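Local coordinates for protein GCN5-related N-acetyltransferase (Ralstonia eutropha JMP134, PDB 2Q0Y) that is probably a GNAT-family N-acyltransferase that moves acyl groups, most likely acetyl from acetyl-CoA, onto a still unidentified acceptor, at residues D10-V15 against D42-R47; G51-W56 against I90-V95; M58-A63 against P97-R102; A107-A112 against P134-M139. All blocks are in the same frame, centred on the assembly; numbering follows the deposited sequence.

Contact 1 (D10-V15 against D42-R47). With MG (magnesium ion), chain D.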
# COMPACT_ATOMS: atom_id res chain seq x y z
N ASP A 10 -13.14 -5.52 -22.36
CA ASP A 10 -14.49 -6.07 -22.29
C ASP A 10 -14.76 -6.84 -21.00
O ASP A 10 -15.86 -7.31 -20.77
CB ASP A 10 -14.73 -6.96 -23.50
CG ASP A 10 -14.56 -6.21 -24.81
OD1 ASP A 10 -15.31 -5.22 -25.02
OD2 ASP A 10 -13.65 -6.58 -25.59
N ASP A 11 -13.74 -6.97 -20.16
CA ASP A 11 -13.87 -7.65 -18.88
C ASP A 11 -14.23 -6.70 -17.74
O ASP A 11 -14.18 -7.08 -16.59
CB ASP A 11 -12.57 -8.38 -18.55
CG ASP A 11 -12.26 -9.49 -19.53
OD1 ASP A 11 -13.21 -10.18 -19.97
OD2 ASP A 11 -11.09 -9.67 -19.87
N LEU A 12 -14.59 -5.45 -18.06
CA LEU A 12 -14.98 -4.50 -17.02
C LEU A 12 -15.97 -5.10 -16.03
O LEU A 12 -15.74 -5.07 -14.83
CB LEU A 12 -15.60 -3.23 -17.66
CG LEU A 12 -16.04 -2.14 -16.69
CD1 LEU A 12 -14.82 -1.43 -16.12
CD2 LEU A 12 -16.94 -1.15 -17.37
N GLU A 13 -17.08 -5.63 -16.53
CA GLU A 13 -18.13 -6.14 -15.64
C GLU A 13 -17.64 -7.35 -14.84
O GLU A 13 -17.95 -7.48 -13.65
CB GLU A 13 -19.38 -6.49 -16.42
CG GLU A 13 -20.10 -5.27 -16.96
N LEU A 14 -16.87 -8.22 -15.48
CA LEU A 14 -16.30 -9.40 -14.82
C LEU A 14 -15.48 -9.02 -13.60
O LEU A 14 -15.64 -9.60 -12.52
CB LEU A 14 -15.42 -10.17 -15.81
CG LEU A 14 -14.76 -11.46 -15.34
CD1 LEU A 14 -15.81 -12.54 -15.08
CD2 LEU A 14 -13.78 -11.96 -16.40
N VAL A 15 -14.59 -8.05 -13.78
CA VAL A 15 -13.73 -7.63 -12.68
C VAL A 15 -14.55 -7.04 -11.53
O VAL A 15 -14.29 -7.35 -10.36
CB VAL A 15 -12.65 -6.63 -13.14
CG1 VAL A 15 -11.82 -6.15 -11.94
CG2 VAL A 15 -11.73 -7.26 -14.18
N ASP A 42 -16.04 3.17 -12.23
CA ASP A 42 -15.55 4.41 -12.85
C ASP A 42 -14.03 4.54 -12.74
O ASP A 42 -13.39 5.05 -13.65
CB ASP A 42 -16.22 5.64 -12.22
CG ASP A 42 -17.74 5.69 -12.47
OD1 ASP A 42 -18.26 4.91 -13.29
OD2 ASP A 42 -18.42 6.52 -11.84
N TRP A 43 -13.48 4.03 -11.65
CA TRP A 43 -12.03 3.99 -11.44
C TRP A 43 -11.39 2.99 -12.41
O TRP A 43 -10.33 3.26 -12.97
CB TRP A 43 -11.73 3.58 -9.99
CG TRP A 43 -10.27 3.37 -9.66
CD1 TRP A 43 -9.38 4.31 -9.20
CD2 TRP A 43 -9.54 2.14 -9.74
NE1 TRP A 43 -8.15 3.74 -9.01
CE2 TRP A 43 -8.21 2.41 -9.34
CE3 TRP A 43 -9.87 0.84 -10.14
CZ2 TRP A 43 -7.24 1.44 -9.31
CZ3 TRP A 43 -8.90 -0.12 -10.13
CH2 TRP A 43 -7.60 0.18 -9.72
N LEU A 44 -12.02 1.82 -12.57
CA LEU A 44 -11.40 0.74 -13.33
C LEU A 44 -11.38 1.00 -14.84
O LEU A 44 -10.42 0.64 -15.54
CB LEU A 44 -12.13 -0.58 -13.06
CG LEU A 44 -11.65 -1.81 -13.84
CD1 LEU A 44 -10.16 -2.05 -13.54
CD2 LEU A 44 -12.45 -3.03 -13.48
N LEU A 45 -12.47 1.57 -15.35
CA LEU A 45 -12.63 1.75 -16.78
C LEU A 45 -11.39 2.33 -17.49
O LEU A 45 -10.89 1.71 -18.42
CB LEU A 45 -13.88 2.60 -17.06
CG LEU A 45 -14.21 2.99 -18.50
CD1 LEU A 45 -14.65 1.80 -19.30
CD2 LEU A 45 -15.31 4.05 -18.48
N PRO A 46 -10.91 3.51 -17.08
CA PRO A 46 -9.73 4.06 -17.78
C PRO A 46 -8.44 3.28 -17.58
O PRO A 46 -7.53 3.39 -18.40
CB PRO A 46 -9.58 5.45 -17.17
CG PRO A 46 -10.26 5.36 -15.85
CD PRO A 46 -11.40 4.44 -16.04
N ARG A 47 -8.36 2.51 -16.50
CA ARG A 47 -7.17 1.77 -16.18
C ARG A 47 -7.10 0.43 -16.92
O ARG A 47 -6.01 -0.03 -17.20
CB ARG A 47 -7.10 1.55 -14.67
CG ARG A 47 -6.89 2.86 -13.94
CD ARG A 47 -6.92 2.71 -12.46
NE ARG A 47 -6.44 3.95 -11.83
CZ ARG A 47 -7.14 5.08 -11.75
NH1 ARG A 47 -8.38 5.17 -12.22
NH2 ARG A 47 -6.58 6.14 -11.16
MG MG D . -11.90 -8.17 -25.67
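V15 and L44 make the tightest fit between the helix that opens at L12 and the middle of helix 30-50. The CD2 methyl of L44 is the bump: it presses against the β-branch of V15, 3.5 Å from CG1, and reaches CB almost as closely. V15 has CG1 anti to its backbone N (chi1 177°), which sets this methyl facing the second helix. A valine suits this place because its compact β-branch presents a methyl that L44 CD2 can pack against without a long chain between them.

The second bump belongs to L12. Its CD1 methyl drops into the shallow hollow between the L44 side chain and the backbone of L45, 3.9 Å from L44 CD2 and 3.9 Å from the backbone N of L45. L12 and L44 lie alongside each other, pointing in opposite senses, while the other L12 branch completes the seam at the more exposed side, with CD2 4.2 Å from L45 CD1. Forked leucines can thus fill a groove and close its margin together. Within 42-47, R47 folds back so that W43 NE1 lies over the centre of its guanidinium, and NH1 bonds to W43 O (2.8 Å).

Two residues ahead of L12, D10 binds magnesium through OD2 at 2.4 Å, sharing the ion with C8 SG. D11 OD2 meets R5 and the backbone N of C8, tying the start of the helix to strand 2-6 and the loop that follows it. Two helices following the first strand and packed through aliphatic side chains are typical of the GNAT fold.

Contact 2 (G51-W56 against I90-V95); sequences GSYFGW and ILNLYV
Y53 reaches N92 and L91 with the far end of its ring, and the polar part of the meeting is one hydrogen bond. N92 ND2 donates to Y53 OH over 2.9 Å and nearly straight, at 167°, with the oxygen lying in the amide plane. Ring and amide are turned 40° from each other. The other end of the amide is used as well: OD1 accepts from R19 NH1, so the group is gripped at both atoms and its rotation is fixed. An amide suits this buried place because it can donate and accept at once.

The apolar part is the fork of L91 around Y53 CE2. L91 CD2 comes to 3.8 Å from Y53 CE2, while L91 CD1 lies in the ring plane at the edge, 3.9 Å from the same Y53 CE2. In the backbone, N92 takes left-handed angles (phi 60°), which asparagine tolerates well; this is consistent with the β-bulge common in the fourth strand of GNAT enzymes.

Strand 63-74 runs between strands 54-60 and 86-95, and Y53 reaches past it with its long side chain. The side chain of Y53 also packs on V15 of helix 12-25 and on L44 and R47 of helix 30-50, while L91 packs on P76 of the second subunit.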
# COMPACT_ATOMS: atom_id res chain seq x y z
N GLY A 51 -4.03 -0.04 -19.57
CA GLY A 51 -3.19 -1.14 -19.11
C GLY A 51 -2.63 -1.04 -17.72
O GLY A 51 -1.91 -1.93 -17.28
N SER A 52 -2.93 0.04 -17.00
CA SER A 52 -2.42 0.17 -15.64
C SER A 52 -3.10 -0.83 -14.69
O SER A 52 -2.56 -1.12 -13.62
CB SER A 52 -2.51 1.61 -15.13
OG SER A 52 -3.81 2.11 -15.16
N TYR A 53 -4.29 -1.32 -15.06
CA TYR A 53 -4.87 -2.50 -14.44
C TYR A 53 -4.84 -3.63 -15.44
O TYR A 53 -5.47 -3.55 -16.50
CB TYR A 53 -6.31 -2.25 -13.99
CG TYR A 53 -6.93 -3.38 -13.18
CD1 TYR A 53 -7.42 -4.52 -13.80
CD2 TYR A 53 -7.01 -3.31 -11.80
CE1 TYR A 53 -7.96 -5.55 -13.05
CE2 TYR A 53 -7.55 -4.34 -11.05
CZ TYR A 53 -8.04 -5.45 -11.68
OH TYR A 53 -8.60 -6.49 -10.96
N PHE A 54 -4.08 -4.67 -15.11
CA PHE A 54 -3.88 -5.78 -16.00
C PHE A 54 -4.25 -7.05 -15.21
O PHE A 54 -4.58 -6.99 -14.04
CB PHE A 54 -2.44 -5.80 -16.53
CG PHE A 54 -2.14 -6.97 -17.45
CD1 PHE A 54 -2.71 -7.05 -18.72
CD2 PHE A 54 -1.30 -8.02 -17.03
CE1 PHE A 54 -2.44 -8.15 -19.58
CE2 PHE A 54 -1.04 -9.11 -17.88
CZ PHE A 54 -1.62 -9.17 -19.15
N GLY A 55 -4.24 -8.19 -15.87
CA GLY A 55 -4.47 -9.43 -15.17
C GLY A 55 -4.80 -10.55 -16.10
O GLY A 55 -4.57 -10.46 -17.33
N TRP A 56 -5.39 -11.60 -15.53
CA TRP A 56 -5.59 -12.83 -16.26
C TRP A 56 -6.95 -13.40 -15.89
O TRP A 56 -7.42 -13.22 -14.76
CB TRP A 56 -4.49 -13.84 -15.90
CG TRP A 56 -3.09 -13.33 -16.06
CD1 TRP A 56 -2.28 -12.79 -15.08
CD2 TRP A 56 -2.32 -13.32 -17.26
NE1 TRP A 56 -1.05 -12.44 -15.62
CE2 TRP A 56 -1.06 -12.75 -16.95
CE3 TRP A 56 -2.58 -13.71 -18.57
CZ2 TRP A 56 -0.05 -12.59 -17.91
CZ3 TRP A 56 -1.57 -13.57 -19.53
CH2 TRP A 56 -0.34 -13.01 -19.20
N ILE A 90 -1.16 -7.05 -6.23
CA ILE A 90 -2.11 -8.06 -6.68
C ILE A 90 -3.43 -7.81 -5.97
O ILE A 90 -3.46 -7.56 -4.76
CB ILE A 90 -1.59 -9.50 -6.40
CG1 ILE A 90 -0.30 -9.74 -7.18
CG2 ILE A 90 -2.66 -10.55 -6.75
CD1 ILE A 90 0.35 -11.06 -6.93
N LEU A 91 -4.52 -7.87 -6.72
CA LEU A 91 -5.85 -7.64 -6.18
C LEU A 91 -6.92 -8.39 -6.97
O LEU A 91 -6.69 -8.85 -8.10
CB LEU A 91 -6.18 -6.14 -6.13
CG LEU A 91 -6.42 -5.39 -7.44
CD1 LEU A 91 -7.08 -4.04 -7.19
CD2 LEU A 91 -5.15 -5.22 -8.27
N ASN A 92 -8.09 -8.50 -6.35
CA ASN A 92 -9.28 -9.07 -6.98
C ASN A 92 -9.16 -10.51 -7.46
O ASN A 92 -9.82 -10.90 -8.42
CB ASN A 92 -9.76 -8.19 -8.15
CG ASN A 92 -10.22 -6.83 -7.71
OD1 ASN A 92 -10.70 -6.66 -6.59
ND2 ASN A 92 -10.07 -5.85 -8.58
N LEU A 93 -8.36 -11.33 -6.78
CA LEU A 93 -8.35 -12.77 -7.04
C LEU A 93 -9.67 -13.37 -6.58
O LEU A 93 -10.01 -13.31 -5.39
CB LEU A 93 -7.19 -13.47 -6.32
CG LEU A 93 -7.18 -15.01 -6.47
CD1 LEU A 93 -7.10 -15.43 -7.93
CD2 LEU A 93 -6.04 -15.63 -5.70
N TYR A 94 -10.40 -13.94 -7.54
CA TYR A 94 -11.67 -14.59 -7.25
C TYR A 94 -11.74 -15.86 -8.07
O TYR A 94 -11.45 -15.85 -9.28
CB TYR A 94 -12.87 -13.71 -7.57
CG TYR A 94 -14.17 -14.37 -7.13
CD1 TYR A 94 -14.51 -14.44 -5.77
CD2 TYR A 94 -15.03 -14.95 -8.06
CE1 TYR A 94 -15.69 -15.05 -5.37
CE2 TYR A 94 -16.20 -15.58 -7.66
CZ TYR A 94 -16.53 -15.63 -6.31
OH TYR A 94 -17.69 -16.25 -5.92
N VAL A 95 -12.14 -16.95 -7.42
CA VAL A 95 -12.37 -18.22 -8.09
C VAL A 95 -13.80 -18.70 -7.85
O VAL A 95 -14.26 -18.77 -6.71
CB VAL A 95 -11.36 -19.31 -7.63
CG1 VAL A 95 -11.58 -20.60 -8.38
CG2 VAL A 95 -9.92 -18.87 -7.80

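Contact 3 (M58-A63 against P97-R102). With ZN (zinc ion), chain B.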
# COMPACT_ATOMS: atom_id res chain seq x y z
N MSE A 58 -9.22 -17.12 -16.03
CA MSE A 58 -9.29 -18.56 -16.29
C MSE A 58 -10.67 -18.92 -16.81
O MSE A 58 -11.69 -18.57 -16.21
CB MSE A 58 -9.00 -19.37 -15.02
CG MSE A 58 -8.80 -20.85 -15.26
SE MSE A 58 -7.04 -21.16 -16.07
CE MSE A 58 -5.94 -20.76 -14.57
N GLU A 59 -10.70 -19.63 -17.93
CA GLU A 59 -11.93 -20.00 -18.60
C GLU A 59 -12.05 -21.50 -18.81
O GLU A 59 -11.06 -22.18 -19.03
CB GLU A 59 -12.02 -19.35 -19.98
CG GLU A 59 -11.88 -17.87 -19.98
CD GLU A 59 -12.16 -17.29 -21.33
OE1 GLU A 59 -11.72 -17.87 -22.34
OE2 GLU A 59 -12.84 -16.25 -21.37
N GLU A 60 -13.28 -21.99 -18.70
CA GLU A 60 -13.63 -23.37 -19.00
C GLU A 60 -14.45 -23.34 -20.27
O GLU A 60 -15.54 -22.79 -20.30
CB GLU A 60 -14.46 -24.00 -17.86
CG GLU A 60 -15.07 -25.35 -18.21
CD GLU A 60 -15.78 -26.02 -17.04
OE1 GLU A 60 -15.88 -25.40 -15.97
OE2 GLU A 60 -16.24 -27.18 -17.21
N GLY A 61 -13.91 -23.91 -21.34
CA GLY A 61 -14.60 -23.88 -22.62
C GLY A 61 -15.07 -22.48 -22.98
O GLY A 61 -16.20 -22.31 -23.43
N GLY A 62 -14.22 -21.48 -22.75
CA GLY A 62 -14.56 -20.10 -23.07
C GLY A 62 -15.38 -19.31 -22.04
O GLY A 62 -15.64 -18.12 -22.24
N ALA A 63 -15.80 -19.95 -20.94
CA ALA A 63 -16.59 -19.28 -19.89
C ALA A 63 -15.70 -18.90 -18.70
O ALA A 63 -15.10 -19.78 -18.10
CB ALA A 63 -17.70 -20.19 -19.41
N PRO A 97 -16.90 -20.59 -6.80
CA PRO A 97 -17.02 -21.50 -5.68
C PRO A 97 -17.08 -22.99 -6.01
O PRO A 97 -16.75 -23.81 -5.16
CB PRO A 97 -18.33 -21.05 -5.02
CG PRO A 97 -18.47 -19.67 -5.34
CD PRO A 97 -17.89 -19.50 -6.71
N SER A 98 -17.56 -23.34 -7.20
CA SER A 98 -17.61 -24.73 -7.62
C SER A 98 -16.35 -25.24 -8.30
O SER A 98 -16.33 -26.38 -8.75
CB SER A 98 -18.80 -24.95 -8.52
OG SER A 98 -19.97 -24.67 -7.77
N HIS A 99 -15.31 -24.41 -8.35
CA HIS A 99 -14.07 -24.75 -9.02
C HIS A 99 -12.85 -24.46 -8.17
O HIS A 99 -11.78 -24.10 -8.70
CB HIS A 99 -14.01 -24.02 -10.37
CG HIS A 99 -14.97 -24.57 -11.37
ND1 HIS A 99 -16.28 -24.16 -11.43
CD2 HIS A 99 -14.83 -25.53 -12.32
CE1 HIS A 99 -16.91 -24.83 -12.39
NE2 HIS A 99 -16.05 -25.67 -12.93
N ARG A 100 -12.98 -24.66 -6.85
CA ARG A 100 -11.90 -24.35 -5.93
C ARG A 100 -10.97 -25.51 -5.54
O ARG A 100 -10.03 -25.32 -4.76
CB ARG A 100 -12.47 -23.67 -4.69
CG ARG A 100 -12.88 -22.27 -5.04
CD ARG A 100 -13.47 -21.54 -3.90
NE ARG A 100 -13.94 -20.24 -4.34
CZ ARG A 100 -14.71 -19.45 -3.60
NH1 ARG A 100 -15.01 -19.82 -2.36
NH2 ARG A 100 -15.16 -18.32 -4.08
N GLU A 101 -11.17 -26.67 -6.12
CA GLU A 101 -10.28 -27.79 -5.81
C GLU A 101 -9.48 -28.22 -7.04
O GLU A 101 -9.24 -29.42 -7.25
CB GLU A 101 -11.10 -28.96 -5.25
CG GLU A 101 -11.99 -28.58 -4.05
CD GLU A 101 -11.21 -27.90 -2.90
OE1 GLU A 101 -9.97 -28.08 -2.81
OE2 GLU A 101 -11.85 -27.20 -2.08
N ARG A 102 -9.05 -27.24 -7.83
CA ARG A 102 -8.41 -27.50 -9.11
C ARG A 102 -7.09 -26.74 -9.28
O ARG A 102 -6.53 -26.76 -10.36
CB ARG A 102 -9.37 -27.10 -10.24
ZN ZN B . -16.30 -26.89 -14.50
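E60 and H99 stand 10.1 Å apart at their CA atoms, one at the tip of a β-hairpin and the other in the loop between strand 86-95 and helix 104-118. The hairpin is the two-residue kind: a type I' turn runs from E60 to A63, closed by E60 N to A63 O and A63 N to E60 O. G61 and G62 both have positive phi, which favours glycine. The other segment has no regular structure; from R100 it enters the R-x-x-G-x-G sequence that in GNAT relatives receives the pyrophosphate of acetyl-CoA.

The gap is spanned by a zinc ion. E60 extends its chain, CG anti to the backbone N (chi1 169°), and E60 OE1 binds the zinc at 2.1 Å; OE2, at 2.7 Å from the zinc, is at most a weak, long ligand. H99 NE2 binds the zinc at 2.0 Å, with carboxylate and ring planes 75° apart. A carboxylate and an imidazole are natural zinc ligands. D96 is second shell: its OD2 bonds H99 ND1, steadying the ring and perhaps making NE2 a somewhat stronger electron donor to the zinc. E60 OE1 and H99 NE2 lie 3.1 Å apart because both hold the metal.

Contact 4 (A107-A112 against P134-M139); sequences ALMNRA and PLYARM
M109 and Y136 mark the nearest backbone approach, 8.6 Å between CA atoms, where helix 104-118 meets the last turn of helix 133-138, and long side chains must fill the gap. Two methionines, present as selenomethionine, do most of this. M109 bends at both outer torsions (chi2 -72°), which curls its end toward the tyrosine. Its SE then lies 4.9 Å from the centroid of the Y136 ring, 53° off the ring normal, a Met-aromatic contact of oblique type, and its methyl CE meets Y136 CD1 at 3.9 Å. M109 and Y136 cross at about a right angle.

M139, the first residue after the helix to leave helical angles, also reaches toward M109. Its chain is straight as far as SE and turns only at the terminal methyl, bringing CE to 3.6 Å from M109 CB. M139 CE also lies 3.2 Å from N110 OD1, a close approach beside an otherwise apolar patch. The unbranched, flexible chain of methionine suits this seam, where it can shape itself to fill an irregular gap.

L93 of strand 86-95 supports both M109 and Y136, I68 of strand 63-74 packs on M109, and W141 of the loop after helix 133-138 touches M109 and Y136 alike. Beyond lies the second subunit: its M147 packs on Y136, and its K149 donates to M139 O.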
# COMPACT_ATOMS: atom_id res chain seq x y z
N ALA A 107 -2.57 -21.13 -9.76
CA ALA A 107 -2.20 -20.91 -11.17
C ALA A 107 -2.26 -19.43 -11.55
O ALA A 107 -1.33 -18.91 -12.19
CB ALA A 107 -3.09 -21.71 -12.07
N LEU A 108 -3.32 -18.74 -11.15
CA LEU A 108 -3.43 -17.31 -11.39
C LEU A 108 -2.38 -16.52 -10.62
O LEU A 108 -1.79 -15.58 -11.16
CB LEU A 108 -4.84 -16.80 -11.05
CG LEU A 108 -5.94 -17.23 -12.02
CD1 LEU A 108 -7.31 -16.83 -11.53
CD2 LEU A 108 -5.70 -16.66 -13.40
N MSE A 109 -2.12 -16.90 -9.38
CA MSE A 109 -1.04 -16.25 -8.64
C MSE A 109 0.30 -16.44 -9.34
O MSE A 109 1.10 -15.52 -9.42
CB MSE A 109 -0.96 -16.77 -7.22
CG MSE A 109 -2.06 -16.28 -6.29
SE MSE A 109 -1.89 -14.42 -5.82
CE MSE A 109 -0.21 -14.48 -4.81
N ASN A 110 0.55 -17.64 -9.85
CA ASN A 110 1.79 -17.91 -10.58
C ASN A 110 1.91 -17.03 -11.80
O ASN A 110 3.00 -16.50 -12.08
CB ASN A 110 1.87 -19.38 -11.00
CG ASN A 110 2.26 -20.30 -9.87
OD1 ASN A 110 2.91 -19.90 -8.91
ND2 ASN A 110 1.90 -21.57 -10.01
N ARG A 111 0.80 -16.86 -12.53
CA ARG A 111 0.80 -15.98 -13.70
C ARG A 111 1.09 -14.53 -13.32
O ARG A 111 1.83 -13.83 -14.02
CB ARG A 111 -0.52 -16.01 -14.47
CG ARG A 111 -0.72 -17.21 -15.36
CD ARG A 111 -0.20 -17.02 -16.82
NE ARG A 111 1.25 -16.80 -16.93
CZ ARG A 111 2.20 -17.69 -16.61
NH1 ARG A 111 1.90 -18.92 -16.16
NH2 ARG A 111 3.49 -17.36 -16.75
N ALA A 112 0.49 -14.06 -12.24
CA ALA A 112 0.71 -12.70 -11.77
C ALA A 112 2.14 -12.48 -11.35
O ALA A 112 2.77 -11.48 -11.74
CB ALA A 112 -0.24 -12.37 -10.62
N PRO A 134 -3.69 -18.95 3.59
CA PRO A 134 -2.85 -20.17 3.65
C PRO A 134 -2.13 -20.47 2.33
O PRO A 134 -0.98 -20.90 2.34
CB PRO A 134 -3.85 -21.28 4.00
CG PRO A 134 -5.08 -20.58 4.49
CD PRO A 134 -5.11 -19.26 3.80
N LEU A 135 -2.80 -20.25 1.21
CA LEU A 135 -2.19 -20.41 -0.10
C LEU A 135 -1.03 -19.43 -0.27
O LEU A 135 0.05 -19.80 -0.71
CB LEU A 135 -3.22 -20.19 -1.22
CG LEU A 135 -2.66 -20.10 -2.65
CD1 LEU A 135 -1.97 -21.41 -3.05
CD2 LEU A 135 -3.76 -19.72 -3.64
N TYR A 136 -1.25 -18.17 0.10
CA TYR A 136 -0.21 -17.17 -0.10
C TYR A 136 1.01 -17.54 0.74
O TYR A 136 2.14 -17.48 0.26
CB TYR A 136 -0.70 -15.74 0.19
CG TYR A 136 -2.01 -15.40 -0.51
CD1 TYR A 136 -2.30 -15.87 -1.80
CD2 TYR A 136 -2.97 -14.62 0.13
CE1 TYR A 136 -3.50 -15.56 -2.42
CE2 TYR A 136 -4.17 -14.31 -0.48
CZ TYR A 136 -4.43 -14.77 -1.76
OH TYR A 136 -5.64 -14.48 -2.35
N ALA A 137 0.78 -17.94 1.98
CA ALA A 137 1.87 -18.33 2.85
C ALA A 137 2.63 -19.51 2.25
O ALA A 137 3.86 -19.51 2.26
CB ALA A 137 1.36 -18.67 4.21
N ARG A 138 1.90 -20.50 1.73
CA ARG A 138 2.52 -21.65 1.05
C ARG A 138 3.38 -21.20 -0.12
O ARG A 138 4.41 -21.82 -0.42
CB ARG A 138 1.45 -22.62 0.52
CG ARG A 138 0.81 -23.51 1.56
CD ARG A 138 -0.02 -24.64 0.92
NE ARG A 138 -1.35 -24.20 0.49
CZ ARG A 138 -1.80 -24.18 -0.78
NH1 ARG A 138 -1.02 -24.56 -1.80
NH2 ARG A 138 -3.04 -23.77 -1.02
N MSE A 139 2.94 -20.14 -0.79
CA MSE A 139 3.63 -19.63 -1.96
C MSE A 139 4.71 -18.59 -1.62
O MSE A 139 5.23 -17.93 -2.52
CB MSE A 139 2.61 -19.02 -2.92
CG MSE A 139 1.61 -20.02 -3.51
SE MSE A 139 0.49 -19.09 -4.81
CE MSE A 139 1.89 -18.71 -6.13

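Contact 2 lies near the middle of the chain and touches the other three. Toward contact 1, centres 11 Å away, R47 O meets Y53 N at 3.0 Å and V15 CG1 lies 3.4 Å from Y53 OH. Toward contact 3, R100 NE reaches V95 O at 2.8 Å. Toward contact 4, L93 CD2 is 3.6 Å from Y136 OH, which also hydrogen-bonds an unidentified ligand; L93 N bonds that kind of ligand too, consistent with a pocket between contacts 2 and 4. Contacts 1 and 4 stand on opposite sides of the chain's centre, centres 23 Å apart, and both touch the second subunit. The zinc of contact 3 and the magnesium of contact 1 lie peripherally.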